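Local coordinates for protein cytochrome P450 (Picrophilus torridus, PDB 2RFB) that binds heme b and, as in other cytochromes P450, probably uses it to insert one atom of molecular oxygen into an organic substrate, at residues K29-N34 / R238-D243; G44-T49 / I182-I187; I232-H237 / I258-S263. One frame throughout, in Å; residues are numbered along the deposited sequence.

How the contacts relate
Followed from the N terminus, the chain first lays down 29-34 and, after a short loop, 44-49. Contact 2 closes when helix 175-206 brings 182-187 back to that loop. The chain then runs through 232-237 straight into 238-243, where contact 1 closes the long excursion that began at 29-34, so contact 2 is nested inside it. Contact 3 opens within that excursion and closes only at 258-263, so it crosses contact 1. Contacts 1 and 2 touch, S33 CB lying 3.6 Å from I48 O. All three meet the heme, tying a small two-stranded sheet, a long helix and the strand 256-259 region to one cofactor.

Contact 1. Residues K29-N34 / R238-D243; sequences KIFSSN and RFAAED. With HEM (protoporphyrin IX containing Fe), chain G.
A two-stranded antiparallel sheet, strand 31-32 against strand 239-240, runs into a propionate site of the heme. F31 and A240 form a non-hydrogen-bonded pair; S32 and F239 are hydrogen-bonded, S32 N donating to F239 O at 2.7 Å and F239 N to S32 O at 3.1 Å. Just beyond the strands, A241 N donates to I30 O at 2.6 Å, nearly straight (167°). R238 carries this sheet to the cofactor. A bend at chi2 (-51°) turns CD, which lies 3.4 Å from S32 O, and the guanidinium presents one face to S33 OG, 3.7 Å above the centre of the group. Its edge meets the carboxylate: R238 NH1 donates to HEM O2A at 2.8 Å, while R238 NH2 reaches HEM O1A at 3.1 Å on a straighter path (165°). Two donors on two oxygens help fix how that carboxylate is turned, and the charge probably favours its ionised form. An alanine at R238 removes the guanidinium, and the propionate would probably be less firmly held and its charge less well balanced, with S33 OG left without its flat neighbour. S32 OG accepts from N34 N in an ST turn and is bonded to D51. Around the sheet, F31 packs on H23 and V24 of helix 18-26 and on I246 of strand 244-246, while R238 lies against L25 of helix 18-26 and V257 of strand 256-259.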
loop_
_atom_site.group_PDB
_atom_site.type_symbol
_atom_site.label_atom_id
_atom_site.label_comp_id
_atom_site.label_asym_id
_atom_site.label_seq_id
_atom_site.Cartn_x
_atom_site.Cartn_y
_atom_site.Cartn_z
ATOM N N LYS A 29 5.958 0.846 21.319
ATOM C CA LYS A 29 5.539 0.950 22.723
ATOM C C LYS A 29 5.376 2.360 23.288
ATOM O O LYS A 29 4.685 2.546 24.305
ATOM C CB LYS A 29 6.511 0.204 23.674
ATOM C CG LYS A 29 6.619 -1.316 23.394
ATOM C CD LYS A 29 7.657 -1.984 24.265
ATOM C CE LYS A 29 7.677 -3.493 23.983
ATOM N NZ LYS A 29 8.292 -4.286 25.108
ATOM N N ILE A 30 6.059 3.328 22.698
ATOM C CA ILE A 30 5.879 4.711 23.106
ATOM C C ILE A 30 4.742 5.311 22.264
ATOM O O ILE A 30 3.825 5.999 22.806
ATOM C CB ILE A 30 7.195 5.542 23.007
ATOM C CG1 ILE A 30 8.275 4.962 23.935
ATOM C CG2 ILE A 30 6.933 7.004 23.375
ATOM C CD1 ILE A 30 9.670 5.575 23.797
ATOM N N PHE A 31 4.778 5.027 20.952
ATOM C CA PHE A 31 3.747 5.543 20.044
ATOM C C PHE A 31 2.901 4.412 19.546
ATOM O O PHE A 31 3.296 3.638 18.680
ATOM C CB PHE A 31 4.346 6.380 18.913
ATOM C CG PHE A 31 5.280 7.449 19.393
ATOM C CD1 PHE A 31 6.654 7.227 19.435
ATOM C CD2 PHE A 31 4.779 8.685 19.835
ATOM C CE1 PHE A 31 7.535 8.248 19.945
ATOM C CE2 PHE A 31 5.614 9.671 20.320
ATOM C CZ PHE A 31 7.018 9.456 20.364
ATOM N N SER A 32 1.701 4.342 20.102
ATOM C CA SER A 32 0.758 3.267 19.871
ATOM C C SER A 32 0.044 3.417 18.541
ATOM O O SER A 32 0.015 4.496 17.978
ATOM C CB SER A 32 -0.269 3.321 20.988
ATOM O OG SER A 32 -1.374 2.513 20.692
ATOM N N SER A 33 -0.607 2.362 18.078
ATOM C CA SER A 33 -1.380 2.420 16.833
ATOM C C SER A 33 -2.906 2.601 16.938
ATOM O O SER A 33 -3.576 2.729 15.892
ATOM C CB SER A 33 -1.025 1.243 15.923
ATOM O OG SER A 33 0.220 1.512 15.326
ATOM N N ASN A 34 -3.455 2.636 18.157
ATOM C CA ASN A 34 -4.871 2.970 18.352
ATOM C C ASN A 34 -5.053 3.948 19.476
ATOM O O ASN A 34 -4.287 3.905 20.422
ATOM C CB ASN A 34 -5.659 1.731 18.698
ATOM C CG ASN A 34 -4.986 0.918 19.761
ATOM O OD1 ASN A 34 -3.784 0.637 19.664
ATOM N ND2 ASN A 34 -5.739 0.526 20.780
ATOM N N ARG A 238 -0.979 7.704 15.219
ATOM C CA ARG A 238 -0.089 7.265 16.306
ATOM C C ARG A 238 -0.472 8.093 17.487
ATOM O O ARG A 238 -0.850 9.244 17.334
ATOM C CB ARG A 238 1.400 7.485 16.042
ATOM C CG ARG A 238 2.059 6.620 14.922
ATOM C CD ARG A 238 1.764 5.179 15.096
ATOM N NE ARG A 238 2.706 4.243 14.495
ATOM C CZ ARG A 238 2.589 3.689 13.284
ATOM N NH1 ARG A 238 1.621 4.053 12.413
ATOM N NH2 ARG A 238 3.474 2.796 12.907
ATOM N N PHE A 239 -0.379 7.510 18.670
ATOM C CA PHE A 239 -0.736 8.223 19.843
ATOM C C PHE A 239 0.297 7.866 20.868
ATOM O O PHE A 239 0.730 6.708 20.989
ATOM C CB PHE A 239 -2.172 7.828 20.283
ATOM C CG PHE A 239 -3.191 8.020 19.187
ATOM C CD1 PHE A 239 -3.335 7.080 18.195
ATOM C CD2 PHE A 239 -3.934 9.187 19.104
ATOM C CE1 PHE A 239 -4.220 7.289 17.141
ATOM C CE2 PHE A 239 -4.811 9.396 18.042
ATOM C CZ PHE A 239 -4.963 8.451 17.078
ATOM N N ALA A 240 0.704 8.869 21.611
ATOM C CA ALA A 240 1.666 8.679 22.631
ATOM C C ALA A 240 1.024 7.865 23.775
ATOM O O ALA A 240 0.036 8.302 24.387
ATOM C CB ALA A 240 2.144 10.036 23.117
ATOM N N ALA A 241 1.610 6.696 24.060
ATOM C CA ALA A 241 1.199 5.849 25.185
ATOM C C ALA A 241 1.786 6.367 26.477
ATOM O O ALA A 241 1.276 6.061 27.548
ATOM C CB ALA A 241 1.616 4.375 24.953
ATOM N N GLU A 242 2.865 7.142 26.383
ATOM C CA GLU A 242 3.470 7.780 27.569
ATOM C C GLU A 242 4.209 9.023 27.123
ATOM O O GLU A 242 4.586 9.128 25.968
ATOM C CB GLU A 242 4.456 6.838 28.271
ATOM C CG GLU A 242 5.697 6.485 27.437
ATOM C CD GLU A 242 6.689 5.647 28.231
ATOM O OE1 GLU A 242 7.160 6.117 29.315
ATOM O OE2 GLU A 242 6.994 4.513 27.791
ATOM N N ASP A 243 4.421 9.947 28.040
ATOM C CA ASP A 243 5.224 11.142 27.822
ATOM C C ASP A 243 6.599 10.811 27.286
ATOM O O ASP A 243 7.202 9.834 27.701
ATOM C CB ASP A 243 5.399 11.861 29.154
ATOM C CG ASP A 243 4.082 12.290 29.747
ATOM O OD1 ASP A 243 4.009 12.497 30.974
ATOM O OD2 ASP A 243 3.112 12.427 28.976
HETATM C CHA HEM G . 1.166 -1.530 6.228
HETATM C CHB HEM G . 2.583 1.520 2.626
HETATM C CHC HEM G . 1.299 -2.020 -0.594
HETATM C CHD HEM G . -0.758 -4.745 2.896
HETATM C C1A HEM G . 1.689 -0.433 5.522
HETATM C C2A HEM G . 2.283 0.740 6.120
HETATM C C3A HEM G . 2.667 1.565 5.092
HETATM C C4A HEM G . 2.338 0.901 3.884
HETATM C CMA HEM G . 3.371 3.016 5.056
HETATM C CAA HEM G . 2.436 0.971 7.663
HETATM C CBA HEM G . 1.215 1.705 8.276
HETATM C CGA HEM G . 1.599 1.943 9.711
HETATM O O1A HEM G . 2.816 1.788 10.096
HETATM O O2A HEM G . 0.680 2.296 10.476
HETATM C C1B HEM G . 2.383 0.811 1.424
HETATM C C2B HEM G . 2.833 1.183 0.104
HETATM C C3B HEM G . 2.427 0.155 -0.712
HETATM C C4B HEM G . 1.761 -0.826 0.056
HETATM C CMB HEM G . 3.621 2.539 -0.177
HETATM C CAB HEM G . 2.478 -0.226 -2.273
HETATM C CBB HEM G . 3.413 0.324 -3.199
HETATM C C1C HEM G . 0.685 -3.181 -0.004
HETATM C C2C HEM G . 0.221 -4.478 -0.548
HETATM C C3C HEM G . -0.346 -5.168 0.472
HETATM C C4C HEM G . -0.295 -4.370 1.632
HETATM C CMC HEM G . 0.286 -5.100 -2.017
HETATM C CAC HEM G . -0.952 -6.628 0.432
HETATM C CBC HEM G . -2.198 -6.902 0.860
HETATM C C1D HEM G . -0.405 -4.107 4.131
HETATM C C2D HEM G . -0.771 -4.566 5.451
HETATM C C3D HEM G . -0.179 -3.531 6.426
HETATM C C4D HEM G . 0.497 -2.599 5.617
HETATM C CMD HEM G . -1.633 -5.805 5.854
HETATM C CAD HEM G . -0.204 -3.410 7.987
HETATM C CBD HEM G . 0.937 -4.292 8.541
HETATM C CGD HEM G . 0.958 -4.238 10.035
HETATM O O1D HEM G . 0.296 -3.314 10.607
HETATM O O2D HEM G . 1.624 -5.116 10.662
HETATM N NA HEM G . 1.751 -0.317 4.130
HETATM N NB HEM G . 1.742 -0.463 1.367
HETATM N NC HEM G . 0.344 -3.195 1.349
HETATM N ND HEM G . 0.354 -2.921 4.267
HETATM FE FE HEM G . 1.193 -1.880 2.818
#

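Contact 2. Residues G44-T49 / I182-I187; sequences GISFIT and IMLLII. With HEM (protoporphyrin IX containing Fe), chain G; SO4 (sulfate ion), chain F.
One methyl of L184 sits almost exactly over the middle of the F47 ring: CD2 is 3.8 Å from the ring centroid and only 5° off the normal, a well-centred CH-pi contact. That same CD2 also meets the rest of the loop, lying 3.6 Å from I45 O, 3.7 Å from S46 CB and close to the backbone N of I48, so four consecutive residues curl around a single methyl. CG of L184 is anti to its backbone N (chi1 172°), and the other methyl it bears, CD1, touches I48 CG2. Farther out, I45 lays CD1 4.0 Å from I187 CD1 and also touches M183 CB, crossing both side chains at about a right angle. No hydrogen bond joins the two segments; the join is apolar. S46 N instead donates to O3 of a sulfate ion at 2.9 Å, an ion that probably came from the crystallisation liquor. The heme borders the contact as well. F47 turns its ring edge to the second propionate, with CE1 3.6 Å from HEM CGD, I48 CG1 lies beside the same propionate, and L184 CG lies 3.8 Å from the heme methyl CMD. A loop that leads into helix 52-66, the helix of H55 and R59, packs on helix 175-206 beside the heme; this is the P450 arrangement in which the B-C loop meets the long helix crossing the distal side of the heme.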
loop_
_atom_site.group_PDB
_atom_site.type_symbol
_atom_site.label_atom_id
_atom_site.label_comp_id
_atom_site.label_asym_id
_atom_site.label_seq_id
_atom_site.Cartn_x
_atom_site.Cartn_y
_atom_site.Cartn_z
ATOM N N GLY A 44 -8.851 2.408 9.515
ATOM C CA GLY A 44 -7.920 1.408 10.061
ATOM C C GLY A 44 -8.676 0.282 10.740
ATOM O O GLY A 44 -9.348 0.528 11.731
ATOM N N ILE A 45 -8.587 -0.939 10.199
ATOM C CA ILE A 45 -9.194 -2.144 10.806
ATOM C C ILE A 45 -8.207 -3.312 10.959
ATOM O O ILE A 45 -7.102 -3.298 10.403
ATOM C CB ILE A 45 -10.361 -2.644 9.944
ATOM C CG1 ILE A 45 -9.848 -3.050 8.550
ATOM C CG2 ILE A 45 -11.509 -1.608 9.929
ATOM C CD1 ILE A 45 -10.778 -2.659 7.418
ATOM N N SER A 46 -8.635 -4.358 11.666
ATOM C CA SER A 46 -7.797 -5.530 11.917
ATOM C C SER A 46 -6.468 -5.171 12.579
ATOM O O SER A 46 -6.422 -4.293 13.435
ATOM C CB SER A 46 -7.552 -6.353 10.650
ATOM O OG SER A 46 -6.647 -7.417 10.947
ATOM N N PHE A 47 -5.391 -5.846 12.190
ATOM C CA PHE A 47 -4.186 -5.784 12.976
ATOM C C PHE A 47 -3.350 -4.522 12.784
ATOM O O PHE A 47 -2.406 -4.289 13.549
ATOM C CB PHE A 47 -3.362 -7.085 12.877
ATOM C CG PHE A 47 -2.835 -7.398 11.492
ATOM C CD1 PHE A 47 -1.691 -6.764 10.996
ATOM C CD2 PHE A 47 -3.458 -8.340 10.700
ATOM C CE1 PHE A 47 -1.209 -7.035 9.701
ATOM C CE2 PHE A 47 -2.959 -8.627 9.400
ATOM C CZ PHE A 47 -1.844 -7.976 8.912
ATOM N N ILE A 48 -3.702 -3.693 11.808
ATOM C CA ILE A 48 -3.030 -2.408 11.647
ATOM C C ILE A 48 -3.202 -1.489 12.853
ATOM O O ILE A 48 -2.323 -0.684 13.133
ATOM C CB ILE A 48 -3.374 -1.674 10.282
ATOM C CG1 ILE A 48 -2.231 -0.742 9.857
ATOM C CG2 ILE A 48 -4.795 -0.982 10.278
ATOM C CD1 ILE A 48 -2.372 -0.216 8.371
ATOM N N THR A 49 -4.314 -1.609 13.568
ATOM C CA THR A 49 -4.574 -0.714 14.669
ATOM C C THR A 49 -4.277 -1.383 16.022
ATOM O O THR A 49 -4.728 -0.901 17.073
ATOM C CB THR A 49 -6.023 -0.173 14.624
ATOM O OG1 THR A 49 -6.945 -1.257 14.661
ATOM C CG2 THR A 49 -6.288 0.583 13.338
ATOM N N ILE A 182 -8.992 -10.080 5.790
ATOM C CA ILE A 182 -9.071 -10.039 4.332
ATOM C C ILE A 182 -9.318 -8.621 3.855
ATOM O O ILE A 182 -8.619 -8.140 2.974
ATOM C CB ILE A 182 -10.166 -11.002 3.885
ATOM C CG1 ILE A 182 -9.652 -12.435 4.035
ATOM C CG2 ILE A 182 -10.698 -10.717 2.480
ATOM C CD1 ILE A 182 -10.779 -13.406 4.097
ATOM N N MET A 183 -10.256 -7.920 4.479
ATOM C CA MET A 183 -10.466 -6.522 4.141
ATOM C C MET A 183 -9.205 -5.675 4.250
ATOM O O MET A 183 -8.951 -4.834 3.402
ATOM C CB MET A 183 -11.585 -5.926 4.970
ATOM C CG MET A 183 -12.923 -6.320 4.480
ATOM S SD MET A 183 -14.189 -5.682 5.567
ATOM C CE MET A 183 -14.115 -3.935 5.197
ATOM N N LEU A 184 -8.403 -5.900 5.284
ATOM C CA LEU A 184 -7.172 -5.130 5.456
ATOM C C LEU A 184 -6.203 -5.455 4.375
ATOM O O LEU A 184 -5.558 -4.565 3.874
ATOM C CB LEU A 184 -6.525 -5.377 6.815
ATOM C CG LEU A 184 -5.136 -4.812 7.098
ATOM C CD1 LEU A 184 -5.136 -3.303 6.924
ATOM C CD2 LEU A 184 -4.699 -5.199 8.537
ATOM N N LEU A 185 -6.084 -6.708 3.977
ATOM C CA LEU A 185 -5.241 -7.024 2.805
ATOM C C LEU A 185 -5.674 -6.370 1.490
ATOM O O LEU A 185 -4.826 -6.006 0.640
ATOM C CB LEU A 185 -5.156 -8.534 2.589
ATOM C CG LEU A 185 -4.618 -9.264 3.822
ATOM C CD1 LEU A 185 -4.681 -10.789 3.621
ATOM C CD2 LEU A 185 -3.228 -8.776 4.087
ATOM N N ILE A 186 -6.972 -6.224 1.298
ATOM C CA ILE A 186 -7.453 -5.738 0.027
ATOM C C ILE A 186 -7.238 -4.239 0.026
ATOM O O ILE A 186 -6.811 -3.660 -0.949
ATOM C CB ILE A 186 -8.961 -6.066 -0.195
ATOM C CG1 ILE A 186 -9.169 -7.545 -0.503
ATOM C CG2 ILE A 186 -9.543 -5.265 -1.377
ATOM C CD1 ILE A 186 -10.584 -8.025 -0.183
ATOM N N ILE A 187 -7.531 -3.603 1.151
ATOM C CA ILE A 187 -7.525 -2.162 1.180
ATOM C C ILE A 187 -6.114 -1.657 1.187
ATOM O O ILE A 187 -5.837 -0.688 0.513
ATOM C CB ILE A 187 -8.300 -1.597 2.367
ATOM C CG1 ILE A 187 -9.790 -1.948 2.193
ATOM C CG2 ILE A 187 -8.015 -0.076 2.494
ATOM C CD1 ILE A 187 -10.551 -1.884 3.474
HETATM C CHA HEM G . 1.166 -1.530 6.228
HETATM C CHB HEM G . 2.583 1.520 2.626
HETATM C CHC HEM G . 1.299 -2.020 -0.594
HETATM C CHD HEM G . -0.758 -4.745 2.896
HETATM C C1A HEM G . 1.689 -0.433 5.522
HETATM C C2A HEM G . 2.283 0.740 6.120
HETATM C C3A HEM G . 2.667 1.565 5.092
HETATM C C4A HEM G . 2.338 0.901 3.884
HETATM C CMA HEM G . 3.371 3.016 5.056
HETATM C CAA HEM G . 2.436 0.971 7.663
HETATM C CBA HEM G . 1.215 1.705 8.276
HETATM C CGA HEM G . 1.599 1.943 9.711
HETATM O O1A HEM G . 2.816 1.788 10.096
HETATM O O2A HEM G . 0.680 2.296 10.476
HETATM C C1B HEM G . 2.383 0.811 1.424
HETATM C C2B HEM G . 2.833 1.183 0.104
HETATM C C3B HEM G . 2.427 0.155 -0.712
HETATM C C4B HEM G . 1.761 -0.826 0.056
HETATM C CMB HEM G . 3.621 2.539 -0.177
HETATM C CAB HEM G . 2.478 -0.226 -2.273
HETATM C CBB HEM G . 3.413 0.324 -3.199
HETATM C C1C HEM G . 0.685 -3.181 -0.004
HETATM C C2C HEM G . 0.221 -4.478 -0.548
HETATM C C3C HEM G . -0.346 -5.168 0.472
HETATM C C4C HEM G . -0.295 -4.370 1.632
HETATM C CMC HEM G . 0.286 -5.100 -2.017
HETATM C CAC HEM G . -0.952 -6.628 0.432
HETATM C CBC HEM G . -2.198 -6.902 0.860
HETATM C C1D HEM G . -0.405 -4.107 4.131
HETATM C C2D HEM G . -0.771 -4.566 5.451
HETATM C C3D HEM G . -0.179 -3.531 6.426
HETATM C C4D HEM G . 0.497 -2.599 5.617
HETATM C CMD HEM G . -1.633 -5.805 5.854
HETATM C CAD HEM G . -0.204 -3.410 7.987
HETATM C CBD HEM G . 0.937 -4.292 8.541
HETATM C CGD HEM G . 0.958 -4.238 10.035
HETATM O O1D HEM G . 0.296 -3.314 10.607
HETATM O O2D HEM G . 1.624 -5.116 10.662
HETATM N NA HEM G . 1.751 -0.317 4.130
HETATM N NB HEM G . 1.742 -0.463 1.367
HETATM N NC HEM G . 0.344 -3.195 1.349
HETATM N ND HEM G . 0.354 -2.921 4.267
HETATM FE FE HEM G . 1.193 -1.880 2.818
HETATM S S SO4 F . -11.618 -4.063 13.573
HETATM O O1 SO4 F . -10.606 -3.262 14.278
HETATM O O2 SO4 F . -12.164 -3.359 12.417
HETATM O O3 SO4 F . -10.988 -5.326 13.147
HETATM O O4 SO4 F . -12.723 -4.323 14.498
#

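Contact 3. Residues I232-H237 / I258-S263; sequences IQFLPH and IVYLGS. With HEM (protoporphyrin IX containing Fe), chain G.
Q233 O is gripped by three donors at the start of helix 261-264. G262 N reaches it at 3.2 Å on a nearly straight path (173°), L261 N makes a weak, bent bond, and water 1 donates to it at 2.8 Å while accepting from S263 N. One carbonyl thus ties down the first turn of the helix, whose N-cap is Y260. Next to it the two segments run antiparallel and form a single beta bridge: L235 N donates to V259 O at 2.9 Å, and V259 N returns a weak bond to L235 O. On one side F234 CB lies over the face of the Y260 ring; with CG between the backbone N and the carbonyl carbon (chi1 65°), the F234 ring lies alongside, its CD1 3.5 Å from I258 CG2. The two rings themselves meet obliquely, and Y260 OH is bonded to H14. On the heme side I232, L235 and L261 form an apolar group that borders the cofactor. L235 CG touches L261 CD1, and L235 CD1 lies 3.8 Å from HEM CGA, the carbon of the carboxylate whose oxygens R238 binds. L261 CD1 ends 3.6 Å from the heme methyl CMA.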
loop_
_atom_site.group_PDB
_atom_site.type_symbol
_atom_site.label_atom_id
_atom_site.label_comp_id
_atom_site.label_asym_id
_atom_site.label_seq_id
_atom_site.Cartn_x
_atom_site.Cartn_y
_atom_site.Cartn_z
ATOM N N ILE A 232 1.857 6.760 -0.193
ATOM C CA ILE A 232 1.313 7.248 1.080
ATOM C C ILE A 232 2.167 8.378 1.637
ATOM O O ILE A 232 3.354 8.184 1.927
ATOM C CB ILE A 232 1.192 6.090 2.122
ATOM C CG1 ILE A 232 0.196 5.037 1.538
ATOM C CG2 ILE A 232 0.726 6.646 3.515
ATOM C CD1 ILE A 232 -0.142 3.935 2.499
ATOM N N GLN A 233 1.558 9.551 1.790
ATOM C CA GLN A 233 2.298 10.745 2.175
ATOM C C GLN A 233 2.470 10.930 3.658
ATOM O O GLN A 233 3.491 11.492 4.109
ATOM C CB GLN A 233 1.664 11.986 1.531
ATOM C CG GLN A 233 1.808 12.029 -0.002
ATOM C CD GLN A 233 3.247 12.321 -0.416
ATOM O OE1 GLN A 233 3.760 13.428 -0.178
ATOM N NE2 GLN A 233 3.912 11.326 -1.006
ATOM N N PHE A 234 1.456 10.515 4.433
ATOM C CA PHE A 234 1.543 10.535 5.899
ATOM C C PHE A 234 0.700 9.449 6.543
ATOM O O PHE A 234 -0.183 8.885 5.907
ATOM C CB PHE A 234 1.243 11.915 6.475
ATOM C CG PHE A 234 -0.173 12.407 6.260
ATOM C CD1 PHE A 234 -1.171 12.145 7.191
ATOM C CD2 PHE A 234 -0.500 13.183 5.136
ATOM C CE1 PHE A 234 -2.494 12.653 7.032
ATOM C CE2 PHE A 234 -1.780 13.673 4.977
ATOM C CZ PHE A 234 -2.804 13.384 5.935
ATOM N N LEU A 235 1.028 9.107 7.797
ATOM C CA LEU A 235 0.277 8.149 8.602
ATOM C C LEU A 235 -0.256 8.970 9.759
ATOM O O LEU A 235 0.540 9.401 10.580
ATOM C CB LEU A 235 1.209 7.111 9.169
ATOM C CG LEU A 235 1.886 6.341 8.077
ATOM C CD1 LEU A 235 2.925 5.413 8.716
ATOM C CD2 LEU A 235 0.821 5.524 7.231
ATOM N N PRO A 236 -1.573 9.188 9.830
ATOM C CA PRO A 236 -2.120 10.036 10.909
ATOM C C PRO A 236 -2.330 9.365 12.264
ATOM O O PRO A 236 -2.546 10.062 13.267
ATOM C CB PRO A 236 -3.488 10.506 10.345
ATOM C CG PRO A 236 -3.916 9.440 9.371
ATOM C CD PRO A 236 -2.628 8.700 8.909
ATOM N N HIS A 237 -2.285 8.040 12.328
ATOM C CA HIS A 237 -2.752 7.398 13.566
ATOM C C HIS A 237 -1.625 6.845 14.429
ATOM O O HIS A 237 -1.283 5.665 14.297
ATOM C CB HIS A 237 -3.812 6.328 13.231
ATOM C CG HIS A 237 -5.070 6.905 12.638
ATOM N ND1 HIS A 237 -5.735 7.984 13.201
ATOM C CD2 HIS A 237 -5.755 6.593 11.508
ATOM C CE1 HIS A 237 -6.780 8.298 12.453
ATOM N NE2 HIS A 237 -6.824 7.462 11.430
ATOM N N ILE A 258 1.391 12.711 13.958
ATOM C CA ILE A 258 1.305 12.416 12.532
ATOM C C ILE A 258 2.706 12.507 11.897
ATOM O O ILE A 258 3.418 13.491 12.046
ATOM C CB ILE A 258 0.358 13.366 11.769
ATOM C CG1 ILE A 258 -0.990 13.572 12.490
ATOM C CG2 ILE A 258 0.183 12.874 10.319
ATOM C CD1 ILE A 258 -2.053 14.443 11.667
ATOM N N VAL A 259 3.031 11.512 11.117
ATOM C CA VAL A 259 4.347 11.246 10.649
ATOM C C VAL A 259 4.287 11.302 9.097
ATOM O O VAL A 259 3.412 10.652 8.469
ATOM C CB VAL A 259 4.674 9.873 11.248
ATOM C CG1 VAL A 259 5.065 8.898 10.262
ATOM C CG2 VAL A 259 5.626 9.998 12.460
ATOM N N TYR A 260 5.156 12.135 8.495
ATOM C CA TYR A 260 5.112 12.411 7.078
ATOM C C TYR A 260 6.188 11.700 6.309
ATOM O O TYR A 260 7.304 12.140 6.311
ATOM C CB TYR A 260 5.175 13.899 6.814
ATOM C CG TYR A 260 3.939 14.642 7.295
ATOM C CD1 TYR A 260 3.708 14.826 8.636
ATOM C CD2 TYR A 260 3.011 15.169 6.389
ATOM C CE1 TYR A 260 2.587 15.506 9.075
ATOM C CE2 TYR A 260 1.856 15.857 6.825
ATOM C CZ TYR A 260 1.659 16.013 8.149
ATOM O OH TYR A 260 0.565 16.701 8.617
ATOM N N LEU A 261 5.808 10.640 5.594
ATOM C CA LEU A 261 6.749 9.727 4.932
ATOM C C LEU A 261 7.346 10.374 3.697
ATOM O O LEU A 261 8.543 10.238 3.415
ATOM C CB LEU A 261 6.029 8.431 4.470
ATOM C CG LEU A 261 5.243 7.692 5.557
ATOM C CD1 LEU A 261 4.579 6.438 4.958
ATOM C CD2 LEU A 261 6.084 7.332 6.836
ATOM N N GLY A 262 6.489 11.063 2.947
ATOM C CA GLY A 262 6.939 11.668 1.734
ATOM C C GLY A 262 7.976 12.715 2.045
ATOM O O GLY A 262 9.020 12.815 1.386
ATOM N N SER A 263 7.682 13.492 3.057
ATOM C CA SER A 263 8.554 14.554 3.483
ATOM C C SER A 263 9.879 13.991 4.042
ATOM O O SER A 263 10.959 14.522 3.727
ATOM C CB SER A 263 7.806 15.428 4.483
ATOM O OG SER A 263 8.617 16.482 4.949
HETATM C CHA HEM G . 1.166 -1.530 6.228
HETATM C CHB HEM G . 2.583 1.520 2.626
HETATM C CHC HEM G . 1.299 -2.020 -0.594
HETATM C CHD HEM G . -0.758 -4.745 2.896
HETATM C C1A HEM G . 1.689 -0.433 5.522
HETATM C C2A HEM G . 2.283 0.740 6.120
HETATM C C3A HEM G . 2.667 1.565 5.092
HETATM C C4A HEM G . 2.338 0.901 3.884
HETATM C CMA HEM G . 3.371 3.016 5.056
HETATM C CAA HEM G . 2.436 0.971 7.663
HETATM C CBA HEM G . 1.215 1.705 8.276
HETATM C CGA HEM G . 1.599 1.943 9.711
HETATM O O1A HEM G . 2.816 1.788 10.096
HETATM O O2A HEM G . 0.680 2.296 10.476
HETATM C C1B HEM G . 2.383 0.811 1.424
HETATM C C2B HEM G . 2.833 1.183 0.104
HETATM C C3B HEM G . 2.427 0.155 -0.712
HETATM C C4B HEM G . 1.761 -0.826 0.056
HETATM C CMB HEM G . 3.621 2.539 -0.177
HETATM C CAB HEM G . 2.478 -0.226 -2.273
HETATM C CBB HEM G . 3.413 0.324 -3.199
HETATM C C1C HEM G . 0.685 -3.181 -0.004
HETATM C C2C HEM G . 0.221 -4.478 -0.548
HETATM C C3C HEM G . -0.346 -5.168 0.472
HETATM C C4C HEM G . -0.295 -4.370 1.632
HETATM C CMC HEM G . 0.286 -5.100 -2.017
HETATM C CAC HEM G . -0.952 -6.628 0.432
HETATM C CBC HEM G . -2.198 -6.902 0.860
HETATM C C1D HEM G . -0.405 -4.107 4.131
HETATM C C2D HEM G . -0.771 -4.566 5.451
HETATM C C3D HEM G . -0.179 -3.531 6.426
HETATM C C4D HEM G . 0.497 -2.599 5.617
HETATM C CMD HEM G . -1.633 -5.805 5.854
HETATM C CAD HEM G . -0.204 -3.410 7.987
HETATM C CBD HEM G . 0.937 -4.292 8.541
HETATM C CGD HEM G . 0.958 -4.238 10.035
HETATM O O1D HEM G . 0.296 -3.314 10.607
HETATM O O2D HEM G . 1.624 -5.116 10.662
HETATM N NA HEM G . 1.751 -0.317 4.130
HETATM N NB HEM G . 1.742 -0.463 1.367
HETATM N NC HEM G . 0.344 -3.195 1.349
HETATM N ND HEM G . 0.354 -2.921 4.267
HETATM FE FE HEM G . 1.193 -1.880 2.818
HETATM O O HOH W 1 4.970 13.763 3.642
#